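PDB 7C6O: cobalamin biosynthesis protein CobN from Mycobacterium tuberculosis, which is the large, catalytic subunit of cobaltochelatase and probably carries the site where cobalt is inserted into the corrin ring precursor during aerobic cobalamin biosynthesis. Local coordinates for residues A661-D666 with T1116-R1120; K367-L371 with G546-H550; P734-L740 with N783-V789; R989-T993 with G1035-R1041; P510-G514 with P524-P528. All blocks are in the same frame, centred on the assembly; numbering follows the deposited sequence.

Interaction 1 (A661-D666 with T1116-R1120); sequences AKMDHD and TRVFR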
# COMPACT_ATOMS: atom_id res chain seq x y z
N ALA A 661 -18.45 -5.83 38.40
CA ALA A 661 -18.41 -5.83 36.94
C ALA A 661 -17.02 -6.11 36.37
O ALA A 661 -16.85 -6.06 35.15
CB ALA A 661 -18.91 -4.48 36.41
N LYS A 662 -16.04 -6.41 37.23
CA LYS A 662 -14.66 -6.69 36.83
C LYS A 662 -13.97 -5.48 36.20
O LYS A 662 -12.99 -5.63 35.46
CB LYS A 662 -14.57 -7.89 35.87
CG LYS A 662 -15.32 -9.12 36.35
CD LYS A 662 -14.84 -9.58 37.71
CE LYS A 662 -13.41 -10.11 37.65
NZ LYS A 662 -12.94 -10.49 39.00
N MET A 663 -14.46 -4.27 36.47
CA MET A 663 -13.83 -3.08 35.91
C MET A 663 -12.49 -2.77 36.55
O MET A 663 -11.73 -1.97 36.00
CB MET A 663 -14.75 -1.88 36.04
CG MET A 663 -16.02 -2.00 35.22
SD MET A 663 -17.19 -0.71 35.67
CE MET A 663 -18.56 -1.12 34.60
N ASP A 664 -12.18 -3.38 37.70
CA ASP A 664 -10.84 -3.25 38.26
C ASP A 664 -9.79 -3.83 37.34
O ASP A 664 -8.62 -3.44 37.42
CB ASP A 664 -10.78 -3.91 39.64
CG ASP A 664 -11.28 -5.34 39.64
OD1 ASP A 664 -12.15 -5.67 38.80
OD2 ASP A 664 -10.82 -6.13 40.48
N HIS A 665 -10.17 -4.74 36.45
CA HIS A 665 -9.26 -5.21 35.41
C HIS A 665 -9.02 -4.12 34.37
O HIS A 665 -7.88 -3.81 34.02
CB HIS A 665 -9.81 -6.48 34.76
CG HIS A 665 -8.91 -7.06 33.71
ND1 HIS A 665 -9.33 -7.28 32.41
CD2 HIS A 665 -7.62 -7.45 33.76
CE1 HIS A 665 -8.33 -7.79 31.71
NE2 HIS A 665 -7.28 -7.90 32.50
N ASP A 666 -10.11 -3.51 33.86
CA ASP A 666 -9.98 -2.40 32.92
C ASP A 666 -9.13 -1.28 33.50
O ASP A 666 -8.32 -0.67 32.79
CB ASP A 666 -11.36 -1.85 32.56
CG ASP A 666 -12.30 -2.92 32.06
OD1 ASP A 666 -12.58 -3.87 32.81
OD2 ASP A 666 -12.78 -2.79 30.91
N THR A 1116 -9.10 -4.45 26.76
CA THR A 1116 -10.35 -4.29 27.50
C THR A 1116 -11.17 -3.13 26.97
O THR A 1116 -12.41 -3.19 26.99
CB THR A 1116 -10.07 -4.11 28.99
OG1 THR A 1116 -9.27 -2.95 29.21
CG2 THR A 1116 -9.35 -5.33 29.55
N ARG A 1117 -10.52 -2.06 26.51
CA ARG A 1117 -11.25 -0.96 25.89
C ARG A 1117 -11.99 -1.43 24.64
O ARG A 1117 -13.18 -1.15 24.47
CB ARG A 1117 -10.29 0.18 25.54
CG ARG A 1117 -9.96 1.11 26.69
CD ARG A 1117 -8.78 2.00 26.33
NE ARG A 1117 -8.52 3.01 27.35
CZ ARG A 1117 -8.83 4.29 27.22
NH1 ARG A 1117 -9.41 4.73 26.11
NH2 ARG A 1117 -8.56 5.15 28.20
N VAL A 1118 -11.29 -2.15 23.76
CA VAL A 1118 -11.93 -2.68 22.56
C VAL A 1118 -13.01 -3.68 22.94
O VAL A 1118 -14.09 -3.73 22.32
CB VAL A 1118 -10.87 -3.31 21.63
CG1 VAL A 1118 -11.52 -4.13 20.54
CG2 VAL A 1118 -9.99 -2.22 21.03
N PHE A 1119 -12.76 -4.49 23.98
CA PHE A 1119 -13.73 -5.49 24.40
C PHE A 1119 -15.05 -4.85 24.81
O PHE A 1119 -16.12 -5.27 24.37
CB PHE A 1119 -13.15 -6.33 25.54
CG PHE A 1119 -13.94 -7.57 25.87
CD1 PHE A 1119 -13.78 -8.73 25.13
CD2 PHE A 1119 -14.86 -7.57 26.91
CE1 PHE A 1119 -14.50 -9.87 25.43
CE2 PHE A 1119 -15.58 -8.70 27.21
CZ PHE A 1119 -15.41 -9.85 26.47
N ARG A 1120 -14.98 -3.82 25.66
CA ARG A 1120 -16.21 -3.21 26.15
C ARG A 1120 -16.83 -2.25 25.14
O ARG A 1120 -18.05 -2.21 24.99
CB ARG A 1120 -15.95 -2.50 27.47
CG ARG A 1120 -15.58 -3.42 28.62
CD ARG A 1120 -15.84 -2.73 29.93
NE ARG A 1120 -15.27 -3.42 31.08
CZ ARG A 1120 -15.95 -4.25 31.87
NH1 ARG A 1120 -17.22 -4.52 31.62
NH2 ARG A 1120 -15.34 -4.82 32.90
O HOH W 1 -18.84 -6.33 33.26
O HOH W 2 -6.66 -3.46 31.30
O HOH W 3 -8.88 -0.11 29.69
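The Arg-1120 guanidinium has Met-663 on one face and oxygen atoms along its edge. Met-663 CG sits 3.7 Å above the plane, offset toward the rim, and the two side chains cross at about a right angle. The edge grips the Asp-666 carboxylate side-on in a salt bridge. NE of Arg-1120 donates to OD2 of Asp-666 at 2.6 Å, and NH2 of Arg-1120 donates to OD1 of Asp-666 at 2.9 Å. The two planes are turned 35° apart. The oxygens lie close to the guanidinium plane, while the nitrogens stand well out of the carboxylate plane. NH2 of Arg-1120 also donates to Ala-661 O at 3.0 Å, and a water joins NH1 to the same carbonyl. Three direct bonds and a water thus fix the guanidinium. Thr-1116 CG2 meets His-665 CE1 obliquely at 3.4 Å. Thr-1116 OG1 bonds Glu-1113 O in its own helix and, through a water, reaches Asp-666 O. Trp-1163 and Trp-688 both touch Asp-666 and Arg-1120. Lys-662, just past helix 647-660, has positive phi and closes it in a Schellman motif. An arginine of helix 1111-1123 thus clasps a carbonyl at this helix C-terminus and the Asp-666 carboxylate in the short turn that follows.

Interaction 2 (K367-L371 with G546-H550); sequences KRVAL and GFGAH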
# COMPACT_ATOMS: atom_id res chain seq x y z
N LYS A 367 -19.98 -10.20 -22.58
CA LYS A 367 -18.81 -10.05 -21.73
C LYS A 367 -18.80 -11.12 -20.64
O LYS A 367 -19.78 -11.29 -19.92
CB LYS A 367 -18.79 -8.66 -21.10
CG LYS A 367 -17.50 -8.33 -20.36
CD LYS A 367 -17.32 -6.82 -20.22
CE LYS A 367 -17.06 -6.19 -21.58
NZ LYS A 367 -17.07 -4.70 -21.51
N ARG A 368 -17.69 -11.85 -20.55
CA ARG A 368 -17.50 -12.88 -19.54
C ARG A 368 -16.68 -12.32 -18.38
O ARG A 368 -15.60 -11.76 -18.60
CB ARG A 368 -16.83 -14.12 -20.14
CG ARG A 368 -17.68 -14.82 -21.19
CD ARG A 368 -16.97 -16.04 -21.77
NE ARG A 368 -15.70 -15.69 -22.38
CZ ARG A 368 -15.53 -15.39 -23.67
NH1 ARG A 368 -16.57 -15.40 -24.50
NH2 ARG A 368 -14.32 -15.08 -24.13
N VAL A 369 -17.21 -12.46 -17.17
CA VAL A 369 -16.59 -11.87 -15.98
C VAL A 369 -16.43 -12.95 -14.92
O VAL A 369 -17.34 -13.74 -14.67
CB VAL A 369 -17.43 -10.70 -15.43
CG1 VAL A 369 -16.75 -10.08 -14.22
CG2 VAL A 369 -17.68 -9.66 -16.51
N ALA A 370 -15.26 -12.96 -14.29
CA ALA A 370 -15.00 -13.81 -13.13
C ALA A 370 -15.06 -12.95 -11.87
O ALA A 370 -14.36 -11.94 -11.76
CB ALA A 370 -13.64 -14.50 -13.24
N LEU A 371 -15.90 -13.36 -10.92
CA LEU A 371 -16.04 -12.70 -9.63
C LEU A 371 -15.38 -13.60 -8.58
O LEU A 371 -15.88 -14.69 -8.30
CB LEU A 371 -17.51 -12.45 -9.31
CG LEU A 371 -17.89 -11.53 -8.14
CD1 LEU A 371 -17.37 -10.13 -8.40
CD2 LEU A 371 -19.40 -11.51 -7.93
N GLY A 546 -11.64 -23.67 -21.19
CA GLY A 546 -11.36 -22.47 -20.42
C GLY A 546 -12.54 -21.52 -20.39
O GLY A 546 -13.32 -21.42 -21.34
N PHE A 547 -12.66 -20.80 -19.28
CA PHE A 547 -13.76 -19.84 -19.13
C PHE A 547 -13.60 -18.66 -20.08
O PHE A 547 -14.58 -18.19 -20.65
CB PHE A 547 -13.84 -19.36 -17.68
CG PHE A 547 -14.90 -18.33 -17.44
CD1 PHE A 547 -16.24 -18.68 -17.44
CD2 PHE A 547 -14.56 -17.01 -17.20
CE1 PHE A 547 -17.22 -17.73 -17.22
CE2 PHE A 547 -15.54 -16.06 -16.97
CZ PHE A 547 -16.87 -16.42 -16.99
N GLY A 548 -12.37 -18.18 -20.26
CA GLY A 548 -12.12 -17.08 -21.16
C GLY A 548 -12.70 -15.76 -20.68
O GLY A 548 -13.39 -15.06 -21.43
N ALA A 549 -12.43 -15.42 -19.42
CA ALA A 549 -12.93 -14.18 -18.85
C ALA A 549 -12.35 -12.97 -19.57
O ALA A 549 -11.17 -12.95 -19.93
CB ALA A 549 -12.58 -14.10 -17.36
N HIS A 550 -13.20 -11.96 -19.79
CA HIS A 550 -12.71 -10.68 -20.26
C HIS A 550 -12.06 -9.88 -19.13
O HIS A 550 -11.18 -9.04 -19.40
CB HIS A 550 -13.84 -9.88 -20.90
CG HIS A 550 -14.32 -10.45 -22.20
ND1 HIS A 550 -15.50 -11.14 -22.32
CD2 HIS A 550 -13.76 -10.45 -23.43
CE1 HIS A 550 -15.66 -11.53 -23.57
NE2 HIS A 550 -14.61 -11.12 -24.26
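Arg-368 has His-550 CE1 over one face of its guanidinium. CE1 of His-550 stands 3.8 Å from the guanidinium plane, above its centre, and the two planes are inclined by 30°. The bend at chi3 (-58°) folds the arginine back so that one edge faces Gly-548. There NE and NH2 of Arg-368 share Gly-548 O as acceptor, at 2.6 Å and 2.9 Å respectively. NH2 approaches in the carbonyl plane on a lone pair, whereas NE comes from above that plane. Arg-368 is modelled in two conformers, so this grip holds for one of them. The backbone N of Arg-368 donates to the ring nitrogen ND1 of His-550 at 2.9 Å, nearly straight at 173° and in the ring plane, which fixes the rotation of the imidazole. His-550 N returns a bond to Arg-368 O at 2.7 Å. Phe-547 CZ approaches Val-369 O obliquely at 3.6 Å, and Ala-370 CB touches Ala-549 CB. Val-369 and Leu-371 bond to strand 503-507, while Ala-370 bonds to strand 551-555. The loop 546-550 therefore leads into a neighbour of strand 369-373 in a parallel part of the sheet. Helix 391-405 packs on Val-369 and Leu-371, and Phe-547 rests on Val-504.

Interaction 3 (P734-L740 with N783-V789); sequences PGLRQAL and NADAAAV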
# COMPACT_ATOMS: atom_id res chain seq x y z
N PRO A 734 -11.52 23.79 12.11
CA PRO A 734 -11.29 23.00 13.32
C PRO A 734 -12.32 21.87 13.41
O PRO A 734 -13.22 21.75 12.59
CB PRO A 734 -11.49 24.03 14.44
CG PRO A 734 -12.53 24.95 13.88
CD PRO A 734 -12.28 25.02 12.39
N GLY A 735 -12.15 21.04 14.44
CA GLY A 735 -13.19 20.08 14.76
C GLY A 735 -14.46 20.77 15.22
O GLY A 735 -14.43 21.88 15.76
N LEU A 736 -15.59 20.11 14.98
CA LEU A 736 -16.88 20.71 15.34
C LEU A 736 -16.97 20.96 16.84
O LEU A 736 -17.40 22.03 17.27
CB LEU A 736 -18.02 19.81 14.87
CG LEU A 736 -19.29 20.46 14.32
CD1 LEU A 736 -20.48 19.57 14.60
CD2 LEU A 736 -19.53 21.87 14.86
N ARG A 737 -16.57 19.97 17.65
CA ARG A 737 -16.64 20.15 19.09
C ARG A 737 -15.54 21.08 19.59
O ARG A 737 -15.70 21.72 20.64
CB ARG A 737 -16.57 18.79 19.79
CG ARG A 737 -17.62 17.81 19.27
CD ARG A 737 -17.76 16.58 20.16
NE ARG A 737 -16.49 15.92 20.43
CZ ARG A 737 -16.37 14.70 20.94
NH1 ARG A 737 -17.45 13.99 21.23
NH2 ARG A 737 -15.17 14.19 21.16
N GLN A 738 -14.43 21.17 18.86
CA GLN A 738 -13.42 22.19 19.16
C GLN A 738 -14.00 23.59 18.98
O GLN A 738 -13.86 24.45 19.86
CB GLN A 738 -12.19 22.00 18.27
CG GLN A 738 -11.19 20.98 18.77
CD GLN A 738 -10.01 20.83 17.83
OE1 GLN A 738 -10.07 21.21 16.66
NE2 GLN A 738 -8.91 20.28 18.35
N ALA A 739 -14.65 23.83 17.84
CA ALA A 739 -15.29 25.12 17.60
C ALA A 739 -16.40 25.39 18.61
O ALA A 739 -16.78 26.56 18.80
CB ALA A 739 -15.86 25.17 16.18
N LEU A 740 -16.92 24.36 19.27
CA LEU A 740 -17.93 24.52 20.30
C LEU A 740 -17.36 24.58 21.71
O LEU A 740 -18.13 24.69 22.66
CB LEU A 740 -18.96 23.38 20.21
CG LEU A 740 -19.90 23.40 19.00
CD1 LEU A 740 -20.86 22.22 19.06
CD2 LEU A 740 -20.65 24.72 18.93
N ASN A 783 -22.03 31.07 16.58
CA ASN A 783 -20.62 30.73 16.71
C ASN A 783 -19.99 30.75 15.32
O ASN A 783 -20.32 29.92 14.47
CB ASN A 783 -20.48 29.35 17.37
CG ASN A 783 -19.05 29.05 17.79
OD1 ASN A 783 -18.09 29.32 17.06
ND2 ASN A 783 -18.91 28.47 18.98
N ALA A 784 -19.10 31.72 15.09
CA ALA A 784 -18.50 31.87 13.77
C ALA A 784 -17.67 30.65 13.39
O ALA A 784 -17.73 30.18 12.25
CB ALA A 784 -17.63 33.13 13.73
N ASP A 785 -16.91 30.11 14.34
CA ASP A 785 -16.10 28.92 14.06
C ASP A 785 -16.98 27.72 13.75
O ASP A 785 -16.73 26.98 12.80
CB ASP A 785 -15.17 28.63 15.24
CG ASP A 785 -14.02 29.61 15.33
OD1 ASP A 785 -13.49 30.01 14.27
OD2 ASP A 785 -13.64 29.98 16.46
N ALA A 786 -18.03 27.52 14.56
CA ALA A 786 -18.94 26.40 14.31
C ALA A 786 -19.65 26.54 12.98
O ALA A 786 -19.87 25.55 12.27
CB ALA A 786 -19.95 26.28 15.45
N ALA A 787 -20.02 27.78 12.61
CA ALA A 787 -20.67 27.99 11.32
C ALA A 787 -19.73 27.68 10.17
O ALA A 787 -20.17 27.18 9.12
CB ALA A 787 -21.19 29.42 11.23
N ALA A 788 -18.43 27.97 10.33
CA ALA A 788 -17.47 27.64 9.28
C ALA A 788 -17.34 26.13 9.11
O ALA A 788 -17.15 25.65 7.99
CB ALA A 788 -16.12 28.27 9.59
N VAL A 789 -17.43 25.38 10.20
CA VAL A 789 -17.37 23.92 10.11
C VAL A 789 -18.62 23.38 9.43
O VAL A 789 -18.54 22.51 8.55
CB VAL A 789 -17.18 23.30 11.51
CG1 VAL A 789 -17.23 21.78 11.43
CG2 VAL A 789 -15.87 23.77 12.12
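Val-789 forms the apolar centre, with a different partner for each methyl. CG1 of Val-789, anti to the backbone N (chi1 175°), meets Leu-736 CG at 3.8 Å. CG2 of Val-789 turns to the proline, 3.8 Å from Pro-734 CD and 3.4 Å from Pro-734 O. One turn earlier in the helix, Ala-786 CB lies 3.9 Å from Leu-740 CD2. Ala-739 CB points at the first turn of the helix, 3.6 Å from Ala-786 N and beside Asp-785 CB. Leu-721 and helix 750-769 pack around Leu-736. The polar edge is Asn-783, the N-cap of helix 784-801. Its OD1 accepts from Ala-786 N, with an N-H...O angle of 167°, though the donor stands well above the amide plane. The amide has its other end toward the short helix: ND2 of Asn-783 gives a weak bond to Ala-739 O at 2.9 Å. Asn-783 therefore serves both sides, starting one helix and touching the end of the other. The chemistry implies close packing of aliphatic side chains, with alanines where the backbones come nearest, 5.1 Å between the CA atoms of Ala-739 and Ala-786, and one bent polar tie at the margin.

Interaction 4 (R989-T993 with G1035-R1041); sequences RRATT and GRDLDGR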
# COMPACT_ATOMS: atom_id res chain seq x y z
N ARG A 989 28.91 -4.25 11.05
CA ARG A 989 27.61 -4.24 10.37
C ARG A 989 26.58 -5.03 11.17
O ARG A 989 25.42 -4.61 11.28
CB ARG A 989 27.75 -4.79 8.95
CG ARG A 989 26.43 -5.08 8.24
CD ARG A 989 25.70 -3.81 7.79
NE ARG A 989 24.95 -3.19 8.88
CZ ARG A 989 24.05 -2.23 8.71
NH1 ARG A 989 23.76 -1.78 7.49
NH2 ARG A 989 23.42 -1.71 9.76
N ARG A 990 26.98 -6.18 11.72
CA ARG A 990 26.05 -6.94 12.56
C ARG A 990 25.69 -6.17 13.82
O ARG A 990 24.53 -6.20 14.26
CB ARG A 990 26.66 -8.29 12.92
CG ARG A 990 26.81 -9.26 11.76
CD ARG A 990 27.20 -10.64 12.27
NE ARG A 990 26.28 -11.09 13.31
CZ ARG A 990 26.49 -12.14 14.10
NH1 ARG A 990 27.59 -12.86 13.96
NH2 ARG A 990 25.59 -12.46 15.02
N ALA A 991 26.66 -5.45 14.40
CA ALA A 991 26.42 -4.75 15.66
C ALA A 991 25.45 -3.58 15.51
O ALA A 991 24.88 -3.15 16.51
CB ALA A 991 27.75 -4.25 16.23
N THR A 992 25.26 -3.06 14.30
CA THR A 992 24.33 -1.97 14.06
C THR A 992 23.06 -2.42 13.35
O THR A 992 22.29 -1.58 12.87
CB THR A 992 25.00 -0.85 13.27
OG1 THR A 992 25.45 -1.36 12.01
CG2 THR A 992 26.18 -0.28 14.04
N THR A 993 22.83 -3.73 13.25
CA THR A 993 21.64 -4.25 12.59
C THR A 993 20.44 -4.08 13.51
O THR A 993 20.46 -4.55 14.65
CB THR A 993 21.84 -5.71 12.20
OG1 THR A 993 22.89 -5.80 11.23
CG2 THR A 993 20.57 -6.29 11.61
N GLY A 1035 18.65 -3.09 5.24
CA GLY A 1035 19.56 -1.98 5.35
C GLY A 1035 20.72 -2.13 4.39
O GLY A 1035 20.79 -3.06 3.60
N ARG A 1036 21.64 -1.17 4.48
CA ARG A 1036 22.80 -1.17 3.58
C ARG A 1036 23.65 -2.41 3.79
O ARG A 1036 24.05 -2.73 4.92
CB ARG A 1036 23.64 0.09 3.81
CG ARG A 1036 22.94 1.40 3.44
CD ARG A 1036 23.94 2.55 3.40
NE ARG A 1036 23.30 3.86 3.42
CZ ARG A 1036 22.97 4.55 2.33
NH1 ARG A 1036 23.22 4.05 1.13
NH2 ARG A 1036 22.39 5.74 2.45
N ASP A 1037 23.93 -3.12 2.69
CA ASP A 1037 24.69 -4.37 2.68
C ASP A 1037 24.00 -5.48 3.48
O ASP A 1037 24.64 -6.47 3.84
CB ASP A 1037 26.12 -4.16 3.20
CG ASP A 1037 26.90 -3.16 2.37
OD1 ASP A 1037 26.72 -3.16 1.13
OD2 ASP A 1037 27.67 -2.38 2.95
N LEU A 1038 22.71 -5.33 3.76
CA LEU A 1038 21.92 -6.38 4.39
C LEU A 1038 20.94 -7.00 3.40
O LEU A 1038 21.05 -8.19 3.08
CB LEU A 1038 21.18 -5.82 5.61
CG LEU A 1038 22.10 -5.30 6.73
CD1 LEU A 1038 21.29 -4.67 7.85
CD2 LEU A 1038 22.97 -6.43 7.26
N ASP A 1039 19.97 -6.22 2.92
CA ASP A 1039 19.13 -6.58 1.77
C ASP A 1039 18.37 -7.89 1.99
O ASP A 1039 18.13 -8.65 1.04
CB ASP A 1039 19.96 -6.66 0.49
CG ASP A 1039 20.66 -5.35 0.17
OD1 ASP A 1039 20.02 -4.29 0.30
OD2 ASP A 1039 21.85 -5.39 -0.19
N GLY A 1040 17.97 -8.17 3.23
CA GLY A 1040 17.14 -9.32 3.51
C GLY A 1040 17.86 -10.61 3.80
O GLY A 1040 17.22 -11.67 3.83
N ARG A 1041 19.17 -10.57 4.03
CA ARG A 1041 19.89 -11.78 4.40
C ARG A 1041 19.38 -12.30 5.74
O ARG A 1041 18.94 -11.54 6.60
CB ARG A 1041 21.39 -11.52 4.48
CG ARG A 1041 21.83 -10.71 5.69
CD ARG A 1041 23.33 -10.47 5.68
NE ARG A 1041 23.80 -9.89 6.94
CZ ARG A 1041 25.03 -9.41 7.12
NH1 ARG A 1041 25.91 -9.42 6.13
NH2 ARG A 1041 25.37 -8.90 8.30
O HOH W 4 23.31 -8.39 10.33
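The end of helix 988-991 faces a hairpin loop, and the nearest CA atoms, of Thr-993 and Gly-1035, are 7.9 Å apart, so side chains bridge the gap. Leu-1038 projects from the loop toward Arg-989 and sets CD1 over the centre of the guanidinium, 3.8 Å from CZ of Arg-989. Its other methyl, CD2, lies against CG and CD of the same arginine. The bends at chi2 (73°) and chi3 (-80°) curl Arg-989 around this leucine. NH1 of Arg-989 then donates to Arg-1036 O at 2.8 Å, in the carbonyl plane and on a lone pair. NH2 makes weak bonds to Thr-992 O and OG1 and a salt bridge to Asp-956, so the guanidinium is held from several directions. The loop belongs to a beta hairpin between strands 1032-1034 and 1041-1042. A type I' turn runs from Leu-1038 to Arg-1041, and Gly-1040 and Arg-1041 both face Ala-1033 in a G1 beta bulge. Beyond the turn, Arg-1041 extends back toward the helix. NH2 of Arg-1041 is 3.8 Å from Arg-990 CG, and a water links it to Thr-993 OG1, which itself donates to Arg-989 O at 2.8 Å. The charged end of Arg-990 leads instead to a salt bridge with Asp-1046. Arg-1036 likewise turns away from the contact, to Asp-957 on helix 949-963.

Interaction 5 (P510-G514 with P524-P528); sequences PRGFG and PDLPP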
# COMPACT_ATOMS: atom_id res chain seq x y z
N PRO A 510 -6.79 -21.95 -2.24
CA PRO A 510 -6.04 -21.81 -0.99
C PRO A 510 -4.55 -21.62 -1.24
O PRO A 510 -3.98 -22.15 -2.20
CB PRO A 510 -6.32 -23.13 -0.25
CG PRO A 510 -6.63 -24.09 -1.33
CD PRO A 510 -7.32 -23.31 -2.41
N ARG A 511 -3.93 -20.84 -0.35
CA ARG A 511 -2.50 -20.56 -0.46
C ARG A 511 -1.67 -21.83 -0.35
O ARG A 511 -0.64 -21.97 -1.03
CB ARG A 511 -2.12 -19.55 0.63
CG ARG A 511 -0.66 -19.20 0.69
CD ARG A 511 -0.25 -18.22 -0.39
NE ARG A 511 1.14 -17.83 -0.21
CZ ARG A 511 2.17 -18.57 -0.57
NH1 ARG A 511 1.97 -19.75 -1.16
NH2 ARG A 511 3.41 -18.15 -0.36
N GLY A 512 -2.08 -22.76 0.50
CA GLY A 512 -1.42 -24.04 0.63
C GLY A 512 -0.83 -24.35 2.00
O GLY A 512 -0.34 -25.48 2.19
N PHE A 513 -0.86 -23.43 2.96
CA PHE A 513 -0.26 -23.71 4.26
C PHE A 513 -1.10 -24.66 5.10
O PHE A 513 -0.55 -25.31 6.00
CB PHE A 513 -0.01 -22.41 5.03
CG PHE A 513 1.11 -21.59 4.47
CD1 PHE A 513 2.43 -21.97 4.69
CD2 PHE A 513 0.86 -20.44 3.74
CE1 PHE A 513 3.47 -21.22 4.18
CE2 PHE A 513 1.90 -19.69 3.22
CZ PHE A 513 3.21 -20.08 3.44
N GLY A 514 -2.40 -24.76 4.83
CA GLY A 514 -3.20 -25.76 5.51
C GLY A 514 -2.86 -27.17 5.07
O GLY A 514 -2.98 -28.12 5.86
N PRO A 524 8.18 -19.61 4.42
CA PRO A 524 7.36 -18.44 4.08
C PRO A 524 7.25 -18.23 2.58
O PRO A 524 6.28 -17.61 2.13
CB PRO A 524 8.09 -17.28 4.77
CG PRO A 524 9.49 -17.77 4.96
CD PRO A 524 9.38 -19.25 5.19
N ASP A 525 8.20 -18.77 1.79
CA ASP A 525 8.20 -18.65 0.34
C ASP A 525 7.49 -19.80 -0.36
O ASP A 525 7.81 -20.09 -1.53
CB ASP A 525 9.64 -18.52 -0.18
CG ASP A 525 10.57 -19.56 0.41
OD1 ASP A 525 10.14 -20.31 1.32
OD2 ASP A 525 11.73 -19.62 -0.03
N LEU A 526 6.55 -20.46 0.31
CA LEU A 526 5.79 -21.55 -0.28
C LEU A 526 5.17 -21.11 -1.61
O LEU A 526 4.40 -20.13 -1.62
CB LEU A 526 4.70 -22.01 0.68
CG LEU A 526 3.78 -23.13 0.17
CD1 LEU A 526 4.56 -24.43 0.02
CD2 LEU A 526 2.58 -23.32 1.08
N PRO A 527 5.48 -21.76 -2.72
CA PRO A 527 4.93 -21.34 -4.01
C PRO A 527 3.48 -21.75 -4.14
O PRO A 527 3.00 -22.60 -3.38
CB PRO A 527 5.81 -22.09 -5.02
CG PRO A 527 6.22 -23.33 -4.29
CD PRO A 527 6.41 -22.90 -2.85
N PRO A 528 2.74 -21.15 -5.07
CA PRO A 528 1.37 -21.62 -5.32
C PRO A 528 1.38 -23.05 -5.83
O PRO A 528 2.33 -23.50 -6.47
CB PRO A 528 0.85 -20.65 -6.39
CG PRO A 528 2.09 -20.19 -7.10
CD PRO A 528 3.13 -20.09 -6.02
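Leu-526 meets Phe-513 through CD2, which lies over the centre of the ring in a CH-pi contact. The distance from Leu-526 CD2 to the ring centroid of Phe-513 is 3.8 Å, only 11° off the normal. CB of Leu-526 adds a contact of 3.7 Å to CZ of Phe-513. CD2 of Leu-526 also touches the backbone of Gly-512, 3.7 Å from its C atom. Here the chain turns at positive phi, and the missing side chain lets the methyl come close. Arg-511 completes the first shell. Its guanidinium points end-on at Leu-526 O, with NH1 and NH2 both directed to that one oxygen. Both lengths come out at 2.5 Å, which is short, and the residue has two conformers, so the exact grip is doubtful. The bend at chi2 (78°) brings the guanidinium back over its own segment, with Phe-513 CE2 above its centre. Further out, Trp-1029 meets the Phe-513 ring, and Ala-519 and Ile-520 of helix 517-522 support it. Tyr-473 backs Leu-526, Trp-474 NE1 bonds Pro-527 O, and Asp-525 pairs with Lys-999. The contact packs together the loops at the two ends of short helix 517-522, between strand 503-507 and helix 530-539, chiefly through Phe-513 and Leu-526, with Arg-511 a less certain tie.

In the fold
Interactions 2 and 5 are buried and share a sheet region: one joins strand 369-373 to the loop before strand 551-555, the other closes loops that follow strand 503-507. Their centres are about 25 Å apart. Interactions 1, 3 and 4 are only partly buried. Interactions 1 and 3 lie in helical parts of the chain, about 12 Å apart at their nearest atoms, yet differ in chemistry: interaction 1 depends on a salt bridge, interaction 3 on aliphatic packing. Interaction 4 is a hairpin contact at the edge of another sheet, about 10 Å from interaction 5 between nearest atoms. Arginine to a backbone carbonyl recurs in interactions 1, 2 and 4, and less certainly in 5.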